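Local coordinates for protein ribosome biogenesis GTPase A (PDB 3CNL) that binds GTP, probably hydrolyses it, and is probably required for a late step in assembly of the 50S ribosomal subunit, at residues A31-A36 against V243-R247; K76-T80 against K93-D97; A100-I104 against V146-P152. All coordinates share one frame; numbering follows the deposited sequence.

Contacts 2 and 3 involve strands of one mixed sheet in the circularly permuted GTPase domain; contact 1 joins the loop after its strand 24-30 to the C-terminal tail. Along the chain contact 1 encloses the other two, contact 2 closing before contact 3 opens. Contact 2 fastens the edge strand 78-80 to helix 87-94; contact 3 pairs two neighbouring strands on the far side of strand 24-30. Centres of contacts 2 and 3 are about 14 Å apart, and the Phe-96 ring packs on Val-102, Val-146 and Ile-148. Contact 1 touches neither, its centre about 19 Å from contact 2 and 26 Å from contact 3. Contact 1 thus fastens the C-terminal part to the GTPase domain, while contacts 2 and 3 hold its sheet together.

Contact 1: A31-A36 against V243-R247; sequences ARAPFA and VSFER
Glu-246 OE1 takes two backbone N-H groups of the 31-36 loop, from Phe-35 N at 2.9 Å and from Ala-36 N at 3.0 Å. The donors come from opposite faces of the carboxylate plane, both on the syn side of the oxygen; the Ala-36 bond is nearly straight (172°), the Phe-35 bond more bent. In this loop-to-loop contact the C-terminal tail, after helix 224-236, meets the loop that follows strand 24-30 of the GTPase domain. OE1 thus accepts successive amides of a turn with helical backbone angles, consistent with a preference for the charged form. Extended beyond CG, the Glu-246 chain slides past Pro-34 in the opposite direction.

At the other end, Arg-32 O receives Phe-245 N at 2.7 Å and, weakly, Glu-246 N. The Arg-32 side chain runs beside Phe-245 and points the same way, its CB 3.7 Å from Phe-245 CD2. With CG anti to the carbonyl carbon (chi1 -61°) the chain sets off along the ring, and the bend at chi3 turns one face of the guanidinium to Phe-245 CE2, the two planes 51° apart. Asp-30 forms a salt bridge with that guanidinium, and helix 224-236 also holds it through the carbonyls of Val-235 and Ala-236. Leu-170 and Ile-191 also touch the Phe-245 side chain. Ala-31 lies beside Val-56 of the GTP site, its backbone bonded to Asn-54, so the tail packs behind the guanine-binding loop. Ser-244 OG, which also bonds Asp-60 N, lies 2.6 Å from a water that donates to Ala-31 O at 2.8 Å.

Contact 2: K76-T80 against K93-D97; sequences KRVIT and KLSFD
Arg-77 and Lys-93 reach across this surface contact in opposite senses, each giving a hydrogen bond to a backbone carbonyl. Arg-77 NH2 meets Leu-94 O, modelled at 2.5 Å, which is unusually short, nearly in line with the carbonyl and in the guanidinium plane. With CG opposite the main-chain nitrogen (chi1 -177°) and the chain extended as far as NE, the group spans the gap to the end of helix 87-94. Its NE gives a hydrogen to a water at 2.6 Å, and that water donates to Lys-93 O, so direct and water-mediated bonds cover successive carbonyls; Glu-48 forms a salt bridge with NH1. With an alanine here, Leu-94 O would probably lose this donor and Glu-48 its charged mate. In the other direction Lys-93, fully extended beyond CG, gives NZ to Thr-80 O at 2.8 Å, the donor tilted 30° from the carbonyl plane, and the same ammonium forms a salt bridge with Glu-85.

These bonds join the edge strand 78-80 of the GTPase domain's sheet to the helix that follows it in the chain. The helix gives way at Ser-95, whose phi is positive, and the chain then heads for strand 101-106.

Between the two polar bridges lie van der Waals contacts. The apolar pair is Ile-79 CD1 resting on Leu-94 CD2 at 3.7 Å, the two side chains crossing at a slant. The other branch of the isoleucine, CG2, sits over the end of the helix, 3.6 Å from Lys-93 O and 4.2 Å from Lys-93 CB.

Contact 3: A100-I104 against V146-P152; sequences ARVLI and VKILDTP
Val-102 sits at the heart of the pairing between parallel strands 101-106 and 147-154: its N gives a hydrogen bond to Lys-147 O at 2.8 Å, and its O accepts one from Leu-149 N at 3.0 Å. Lys-147 N adds a third, to Ala-100 O. These neighbouring strands belong to the central sheet of the P-loop GTPase fold; the first leads into the phosphate-binding loop, the second reaches Gly-153 of the GTP site, where Asp-150 to Gly-153 (Asp-Thr-Pro-Gly) matches the DxxG (G3) motif of P-loop GTPases.

Packing is close on the sheet face lined by Val-102 and Ile-148. The two lie side by side and point the same way, Val-102 CB 3.9 Å from Ile-148 CG1, with the Phe-96 ring against both. Ile-148 CG2, anti to the backbone N, is directed instead at Ile-104 CG1. Beyond Leu-149 the regular ladder opens, and one water accepts from Ile-104 N and donates to Leu-149 O and Thr-151 O. Just past it, Pro-152 CA lies 3.2 Å from Ile-104 O in a C-H...O contact, and the proline also touches Lys-112 of the GTP site.

On the opposite face Leu-103 and Leu-149 form a buried end, meeting through their CD1 atoms at 3.8 Å. The Arg-101/Lys-147 end is looser and partly exposed. Here the bend at chi3 (94°) lays one face of the Arg-101 guanidinium over Lys-147 CD. Trp-139 offers the arginine a cation-pi partner. With Arg-101 NH1 only 4.2 Å from Lys-147 NZ, the two like charges probably rely on solvent and the indole to offset their repulsion.

Contact 1: A31-A36 against V243-R247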
# COMPACT_ATOMS: atom_id res chain seq x y z
N ALA A 31 -5.32 1.83 1.71
CA ALA A 31 -6.78 1.78 1.89
C ALA A 31 -7.53 1.45 0.60
O ALA A 31 -8.69 1.02 0.63
CB ALA A 31 -7.28 3.14 2.43
N ARG A 32 -6.89 1.67 -0.54
CA ARG A 32 -7.56 1.37 -1.83
C ARG A 32 -7.59 -0.13 -2.13
O ARG A 32 -8.40 -0.63 -2.96
CB ARG A 32 -6.86 2.12 -2.96
CG ARG A 32 -6.89 3.62 -2.80
CD ARG A 32 -6.00 4.35 -3.83
NE ARG A 32 -4.58 4.00 -3.68
CZ ARG A 32 -3.63 4.29 -4.58
NH1 ARG A 32 -3.96 4.94 -5.69
NH2 ARG A 32 -2.35 3.94 -4.37
N ALA A 33 -6.71 -0.87 -1.46
CA ALA A 33 -6.63 -2.32 -1.66
C ALA A 33 -6.20 -3.00 -0.37
O ALA A 33 -5.08 -3.46 -0.28
CB ALA A 33 -5.58 -2.63 -2.80
N PRO A 34 -7.07 -3.01 0.66
CA PRO A 34 -6.68 -3.59 1.96
C PRO A 34 -6.36 -5.07 2.03
O PRO A 34 -5.57 -5.45 2.89
CB PRO A 34 -7.85 -3.23 2.90
CG PRO A 34 -8.49 -2.07 2.21
CD PRO A 34 -8.41 -2.39 0.75
N PHE A 35 -6.98 -5.90 1.19
CA PHE A 35 -6.62 -7.31 1.17
C PHE A 35 -5.31 -7.49 0.40
O PHE A 35 -4.37 -8.13 0.89
CB PHE A 35 -7.71 -8.20 0.56
CG PHE A 35 -8.85 -8.55 1.50
CD1 PHE A 35 -8.70 -8.52 2.88
CD2 PHE A 35 -10.08 -8.95 0.98
CE1 PHE A 35 -9.75 -8.85 3.72
CE2 PHE A 35 -11.14 -9.30 1.82
CZ PHE A 35 -10.98 -9.25 3.17
N ALA A 36 -5.23 -6.89 -0.78
CA ALA A 36 -4.06 -7.05 -1.61
C ALA A 36 -2.80 -6.67 -0.86
O ALA A 36 -1.80 -7.37 -0.97
CB ALA A 36 -4.19 -6.24 -2.94
N VAL A 243 -9.98 6.81 -6.15
CA VAL A 243 -10.50 5.55 -6.66
C VAL A 243 -9.95 4.43 -5.75
O VAL A 243 -8.80 4.47 -5.39
CB VAL A 243 -10.03 5.38 -8.14
CG1 VAL A 243 -9.85 3.96 -8.52
CG2 VAL A 243 -11.04 6.04 -9.10
N SER A 244 -10.81 3.48 -5.34
CA SER A 244 -10.38 2.27 -4.64
C SER A 244 -10.47 1.05 -5.54
O SER A 244 -11.12 1.09 -6.58
CB SER A 244 -11.19 2.06 -3.35
OG SER A 244 -10.91 3.06 -2.40
N PHE A 245 -9.82 -0.05 -5.16
CA PHE A 245 -9.66 -1.19 -6.07
C PHE A 245 -10.24 -2.48 -5.54
O PHE A 245 -10.25 -3.48 -6.26
CB PHE A 245 -8.19 -1.39 -6.47
CG PHE A 245 -7.46 -0.10 -6.83
CD1 PHE A 245 -7.86 0.67 -7.92
CD2 PHE A 245 -6.35 0.30 -6.10
CE1 PHE A 245 -7.19 1.84 -8.25
CE2 PHE A 245 -5.67 1.47 -6.43
CZ PHE A 245 -6.10 2.25 -7.50
N GLU A 246 -10.68 -2.45 -4.28
CA GLU A 246 -11.28 -3.60 -3.58
C GLU A 246 -12.34 -3.09 -2.62
O GLU A 246 -12.17 -2.02 -2.04
CB GLU A 246 -10.25 -4.31 -2.70
CG GLU A 246 -9.06 -4.80 -3.37
CD GLU A 246 -8.27 -5.74 -2.53
OE1 GLU A 246 -7.67 -5.28 -1.54
OE2 GLU A 246 -8.24 -6.94 -2.89
N ARG A 247 -13.39 -3.90 -2.45
CA ARG A 247 -14.50 -3.70 -1.50
C ARG A 247 -14.64 -4.95 -0.61
O ARG A 247 -14.44 -6.05 -1.11
CB ARG A 247 -15.82 -3.55 -2.25
CG ARG A 247 -16.01 -2.30 -3.07
CD ARG A 247 -17.06 -2.56 -4.16
NE ARG A 247 -18.11 -3.50 -3.73
CZ ARG A 247 -19.22 -3.76 -4.42
NH1 ARG A 247 -19.45 -3.17 -5.59
NH2 ARG A 247 -20.12 -4.63 -3.94
O HOH W 1 -11.02 2.43 0.14

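Contact 2: K76-T80 against K93-D97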
# COMPACT_ATOMS: atom_id res chain seq x y z
N LYS A 76 -10.80 -6.37 14.87
CA LYS A 76 -9.43 -5.94 14.59
C LYS A 76 -9.16 -4.50 14.95
O LYS A 76 -10.06 -3.66 14.91
CB LYS A 76 -9.02 -6.31 13.16
CG LYS A 76 -8.62 -7.77 13.13
CD LYS A 76 -8.47 -8.38 11.77
CE LYS A 76 -7.98 -9.81 11.95
NZ LYS A 76 -7.60 -10.38 10.64
N ARG A 77 -7.94 -4.23 15.39
CA ARG A 77 -7.52 -2.86 15.68
C ARG A 77 -7.15 -2.19 14.34
O ARG A 77 -6.20 -2.61 13.67
CB ARG A 77 -6.36 -2.87 16.68
CG ARG A 77 -5.87 -1.50 17.12
CD ARG A 77 -5.09 -1.60 18.44
NE ARG A 77 -4.40 -0.34 18.79
CZ ARG A 77 -3.50 -0.24 19.76
NH1 ARG A 77 -3.17 -1.31 20.47
NH2 ARG A 77 -2.90 0.93 20.01
N VAL A 78 -7.92 -1.18 13.95
CA VAL A 78 -7.78 -0.56 12.64
C VAL A 78 -7.92 0.94 12.75
O VAL A 78 -8.82 1.44 13.43
CB VAL A 78 -8.81 -1.14 11.61
CG1 VAL A 78 -10.28 -0.94 12.05
CG2 VAL A 78 -8.58 -0.58 10.20
N ILE A 79 -7.01 1.64 12.09
CA ILE A 79 -7.07 3.09 11.96
C ILE A 79 -6.92 3.47 10.50
O ILE A 79 -6.51 2.64 9.69
CB ILE A 79 -5.97 3.80 12.79
CG1 ILE A 79 -4.58 3.51 12.22
CG2 ILE A 79 -6.11 3.42 14.29
CD1 ILE A 79 -3.49 4.41 12.74
N THR A 80 -7.24 4.71 10.15
CA THR A 80 -7.02 5.19 8.79
C THR A 80 -6.23 6.47 8.91
O THR A 80 -6.37 7.18 9.91
CB THR A 80 -8.34 5.52 8.09
OG1 THR A 80 -9.03 6.49 8.87
CG2 THR A 80 -9.23 4.25 7.95
N LYS A 93 -4.60 8.45 17.29
CA LYS A 93 -5.22 7.28 16.67
C LYS A 93 -4.49 6.00 17.04
O LYS A 93 -5.12 4.98 17.33
CB LYS A 93 -5.27 7.42 15.14
CG LYS A 93 -6.30 8.39 14.64
CD LYS A 93 -6.32 8.45 13.12
CE LYS A 93 -7.41 9.41 12.61
NZ LYS A 93 -7.49 9.46 11.12
N LEU A 94 -3.16 6.03 17.00
CA LEU A 94 -2.37 4.83 17.31
C LEU A 94 -2.49 4.44 18.79
O LEU A 94 -2.60 3.25 19.11
CB LEU A 94 -0.89 5.01 16.93
CG LEU A 94 -0.53 5.03 15.45
CD1 LEU A 94 0.86 5.68 15.24
CD2 LEU A 94 -0.60 3.59 14.87
N SER A 95 -2.51 5.46 19.65
CA SER A 95 -2.57 5.31 21.12
C SER A 95 -1.80 4.10 21.65
O SER A 95 -2.38 3.14 22.15
CB SER A 95 -4.02 5.35 21.63
OG SER A 95 -4.43 6.72 21.79
N PHE A 96 -0.47 4.18 21.51
CA PHE A 96 0.43 3.12 21.93
C PHE A 96 0.47 2.99 23.45
O PHE A 96 0.49 3.99 24.16
CB PHE A 96 1.85 3.43 21.46
CG PHE A 96 2.06 3.29 19.96
CD1 PHE A 96 1.76 2.10 19.31
CD2 PHE A 96 2.63 4.33 19.24
CE1 PHE A 96 1.97 1.96 17.93
CE2 PHE A 96 2.85 4.21 17.87
CZ PHE A 96 2.52 3.02 17.22
N ASP A 97 0.54 1.74 23.91
CA ASP A 97 0.72 1.41 25.32
C ASP A 97 2.07 1.89 25.78
O ASP A 97 2.98 2.02 24.96
CB ASP A 97 0.62 -0.11 25.49
CG ASP A 97 0.85 -0.55 26.90
OD1 ASP A 97 -0.04 -0.31 27.74
OD2 ASP A 97 1.93 -1.12 27.18
O HOH W 2 -5.18 1.98 17.95

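Contact 3: A100-I104 against V146-P152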
# COMPACT_ATOMS: atom_id res chain seq x y z
N ALA A 100 5.12 -0.13 24.73
CA ALA A 100 5.18 -0.49 23.30
C ALA A 100 6.58 -0.36 22.74
O ALA A 100 7.31 0.60 23.03
CB ALA A 100 4.18 0.35 22.47
N ARG A 101 6.97 -1.36 21.96
CA ARG A 101 8.15 -1.31 21.12
C ARG A 101 7.64 -1.74 19.76
O ARG A 101 7.16 -2.84 19.59
CB ARG A 101 9.21 -2.28 21.63
CG ARG A 101 9.59 -2.03 23.07
CD ARG A 101 10.21 -3.28 23.67
NE ARG A 101 11.66 -3.22 23.55
CZ ARG A 101 12.44 -2.43 24.29
NH1 ARG A 101 11.91 -1.61 25.22
NH2 ARG A 101 13.74 -2.45 24.10
N VAL A 102 7.73 -0.83 18.79
CA VAL A 102 6.93 -0.95 17.59
C VAL A 102 7.78 -1.23 16.34
O VAL A 102 8.82 -0.60 16.13
CB VAL A 102 6.06 0.34 17.40
CG1 VAL A 102 5.17 0.25 16.16
CG2 VAL A 102 5.20 0.62 18.66
N LEU A 103 7.33 -2.18 15.53
CA LEU A 103 7.83 -2.34 14.16
C LEU A 103 6.75 -1.87 13.18
O LEU A 103 5.59 -2.27 13.25
CB LEU A 103 8.20 -3.81 13.86
CG LEU A 103 8.56 -4.18 12.40
CD1 LEU A 103 9.92 -3.63 11.95
CD2 LEU A 103 8.52 -5.69 12.14
N ILE A 104 7.16 -0.99 12.28
CA ILE A 104 6.34 -0.62 11.13
C ILE A 104 6.63 -1.63 10.01
O ILE A 104 7.78 -1.81 9.62
CB ILE A 104 6.73 0.81 10.64
CG1 ILE A 104 6.58 1.85 11.75
CG2 ILE A 104 5.91 1.23 9.38
CD1 ILE A 104 5.22 1.86 12.46
N VAL A 146 7.52 5.50 24.46
CA VAL A 146 7.37 4.39 23.49
C VAL A 146 8.46 4.36 22.41
O VAL A 146 8.86 5.41 21.88
CB VAL A 146 5.90 4.12 22.94
CG1 VAL A 146 4.84 4.99 23.56
CG2 VAL A 146 5.85 4.04 21.39
N LYS A 147 8.97 3.16 22.13
CA LYS A 147 10.09 3.00 21.21
C LYS A 147 9.59 2.54 19.83
O LYS A 147 8.80 1.60 19.75
CB LYS A 147 11.07 1.97 21.76
CG LYS A 147 12.03 2.52 22.79
CD LYS A 147 12.96 1.44 23.27
CE LYS A 147 13.93 1.99 24.30
NZ LYS A 147 13.21 2.42 25.54
N ILE A 148 10.05 3.21 18.77
CA ILE A 148 9.74 2.78 17.39
C ILE A 148 11.02 2.54 16.57
O ILE A 148 11.89 3.41 16.53
CB ILE A 148 8.74 3.77 16.70
CG1 ILE A 148 7.48 3.92 17.58
CG2 ILE A 148 8.34 3.25 15.29
CD1 ILE A 148 6.68 5.19 17.35
N LEU A 149 11.16 1.34 15.98
CA LEU A 149 12.28 1.04 15.07
C LEU A 149 12.31 2.01 13.91
O LEU A 149 11.29 2.24 13.27
CB LEU A 149 12.19 -0.39 14.52
CG LEU A 149 12.54 -1.53 15.49
CD1 LEU A 149 12.21 -2.87 14.90
CD2 LEU A 149 14.02 -1.48 15.88
N ASP A 150 13.48 2.58 13.62
CA ASP A 150 13.56 3.65 12.63
C ASP A 150 13.58 3.15 11.18
O ASP A 150 13.61 3.96 10.25
CB ASP A 150 14.74 4.62 12.91
CG ASP A 150 16.10 3.99 12.66
OD1 ASP A 150 16.20 2.75 12.47
OD2 ASP A 150 17.09 4.74 12.67
N THR A 151 13.58 1.83 11.01
CA THR A 151 13.49 1.21 9.67
C THR A 151 12.31 0.23 9.58
O THR A 151 12.13 -0.62 10.46
CB THR A 151 14.81 0.52 9.22
OG1 THR A 151 14.94 -0.77 9.85
CG2 THR A 151 16.00 1.36 9.57
N PRO A 152 11.52 0.33 8.49
CA PRO A 152 10.39 -0.57 8.35
C PRO A 152 10.82 -1.95 7.87
O PRO A 152 11.88 -2.09 7.26
CB PRO A 152 9.53 0.11 7.29
CG PRO A 152 10.48 0.84 6.45
CD PRO A 152 11.63 1.26 7.35
O HOH W 3 9.82 0.34 12.11